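Local coordinates for protein aldehyde dehydrogenase (Listeria monocytogenes, PDB 3K9D) that probably oxidises aldehydes with NAD or NADP as electron acceptor, as a member of the aldehyde dehydrogenase family, at residues A[285-288]-A[289-293]. Numbering follows the deposited sequence.
Sequences VQLG and KFILR
Leu287 and Ile291 meet one helical turn apart on the buried side of helix 281-291, where CD1 of Ile291 lies 3.8 Å from CG of Leu287 and the two side chains cross at a slant. Ile291 makes this contact with its longer branch: CG1 is turned opposite the carbonyl carbon (chi1 -75°), which sends the extended chain back along the helix and brings CG1 to 3.3 Å from Leu287 O. On a solvent-exposed side, Lys289 runs fully extended alongside Val285; its CG passes 3.4 Å from Val285 O, and its CE lies 3.9 Å from Val285 CG1. Four successive i to i+4 bonds fix the backbone, two of them directly joining these pairs. Ile291 N to Leu287 O, 2.9 Å, comes in nearly in line with the carbonyl (C=O...N 162°), whereas in the other three the donor is tilted from the carbonyl plane. After the last, Leu292 N to Gly288 O, Leu292 departs from helical geometry. Beyond this turn, Ile346 of strand 346-352 packs on both Leu287 and Ile291, Ile310 of helix 307-313 adds to the cover of Leu287, and Asn299 ND2 takes up the carbonyl oxygen of Phe290 near the helix end. The arrangement is characteristic of the last turns of an amphipathic surface helix, its apolar side facing Ile346 of the parallel sheet and its exposed side carrying a lysine laid against a valine.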
loop_
_atom_site.group_PDB
_atom_site.type_symbol
_atom_site.label_atom_id
_atom_site.label_comp_id
_atom_site.label_asym_id
_atom_site.label_seq_id
_atom_site.Cartn_x
_atom_site.Cartn_y
_atom_site.Cartn_z
ATOM N N VAL A 285 -20.736 -33.000 -15.858
ATOM C CA VAL A 285 -21.554 -32.995 -14.639
ATOM C C VAL A 285 -20.920 -33.836 -13.525
ATOM O O VAL A 285 -20.902 -33.420 -12.359
ATOM C CB VAL A 285 -23.001 -33.473 -14.921
ATOM C CG1 VAL A 285 -23.750 -33.766 -13.626
ATOM C CG2 VAL A 285 -23.755 -32.429 -15.720
ATOM N N GLN A 286 -20.389 -35.005 -13.890
ATOM C CA GLN A 286 -19.732 -35.895 -12.935
ATOM C C GLN A 286 -18.518 -35.248 -12.293
ATOM O O GLN A 286 -18.373 -35.290 -11.083
ATOM C CB GLN A 286 -19.323 -37.211 -13.597
ATOM C CG GLN A 286 -18.989 -38.319 -12.604
ATOM C CD GLN A 286 -19.003 -39.703 -13.233
ATOM O OE1 GLN A 286 -18.588 -40.686 -12.609
ATOM N NE2 GLN A 286 -19.485 -39.788 -14.471
ATOM N N LEU A 287 -17.657 -34.642 -13.116
ATOM C CA LEU A 287 -16.464 -33.950 -12.630
ATOM C C LEU A 287 -16.844 -32.703 -11.821
ATOM O O LEU A 287 -16.197 -32.393 -10.824
ATOM C CB LEU A 287 -15.523 -33.606 -13.802
ATOM C CG LEU A 287 -14.200 -32.896 -13.501
ATOM C CD1 LEU A 287 -13.308 -33.727 -12.604
ATOM C CD2 LEU A 287 -13.468 -32.479 -14.757
ATOM N N GLY A 288 -17.909 -32.018 -12.232
ATOM C CA GLY A 288 -18.419 -30.854 -11.499
ATOM C C GLY A 288 -18.870 -31.162 -10.075
ATOM O O GLY A 288 -18.582 -30.402 -9.141
ATOM N N LYS A 289 -19.577 -32.280 -9.911
ATOM C CA LYS A 289 -19.972 -32.780 -8.584
ATOM C C LYS A 289 -18.755 -33.102 -7.708
ATOM O O LYS A 289 -18.737 -32.778 -6.519
ATOM C CB LYS A 289 -20.882 -34.008 -8.719
ATOM C CG LYS A 289 -22.272 -33.697 -9.280
ATOM C CD LYS A 289 -23.125 -34.954 -9.391
ATOM C CE LYS A 289 -24.498 -34.632 -9.940
ATOM N NZ LYS A 289 -25.224 -35.855 -10.398
ATOM N N PHE A 290 -17.726 -33.702 -8.304
ATOM C CA PHE A 290 -16.476 -34.000 -7.578
ATOM C C PHE A 290 -15.643 -32.761 -7.177
ATOM O O PHE A 290 -15.130 -32.684 -6.050
ATOM C CB PHE A 290 -15.608 -34.984 -8.372
ATOM C CG PHE A 290 -14.337 -35.353 -7.672
ATOM C CD1 PHE A 290 -14.350 -36.272 -6.620
ATOM C CD2 PHE A 290 -13.129 -34.766 -8.038
ATOM C CE1 PHE A 290 -13.171 -36.606 -5.939
ATOM C CE2 PHE A 290 -11.948 -35.098 -7.376
ATOM C CZ PHE A 290 -11.972 -36.013 -6.316
ATOM N N ILE A 291 -15.497 -31.822 -8.113
ATOM C CA ILE A 291 -14.751 -30.577 -7.925
ATOM C C ILE A 291 -15.349 -29.663 -6.828
ATOM O O ILE A 291 -14.608 -29.110 -5.993
ATOM C CB ILE A 291 -14.665 -29.770 -9.261
ATOM C CG1 ILE A 291 -13.672 -30.382 -10.248
ATOM C CG2 ILE A 291 -14.225 -28.346 -9.019
ATOM C CD1 ILE A 291 -13.659 -29.633 -11.593
ATOM N N LEU A 292 -16.675 -29.503 -6.832
ATOM C CA LEU A 292 -17.335 -28.608 -5.883
ATOM C C LEU A 292 -17.775 -29.341 -4.612
ATOM O O LEU A 292 -18.624 -30.234 -4.667
ATOM C CB LEU A 292 -18.516 -27.880 -6.532
ATOM C CG LEU A 292 -19.267 -26.867 -5.647
ATOM C CD1 LEU A 292 -18.411 -25.647 -5.321
ATOM C CD2 LEU A 292 -20.590 -26.446 -6.262
ATOM N N ARG A 293 -17.175 -28.949 -3.487
ATOM C CA ARG A 293 -17.479 -29.476 -2.154
ATOM C C ARG A 293 -18.816 -28.916 -1.632
ATOM O O ARG A 293 -19.246 -27.839 -2.075
ATOM C CB ARG A 293 -16.318 -29.148 -1.187
ATOM C CG ARG A 293 -15.480 -30.361 -0.786
ATOM C CD ARG A 293 -13.981 -30.120 -0.889
ATOM N NE ARG A 293 -13.318 -29.850 0.386
ATOM C CZ ARG A 293 -12.583 -28.767 0.633
ATOM N NH1 ARG A 293 -12.003 -28.597 1.807
ATOM N NH2 ARG A 293 -12.416 -27.848 -0.304
#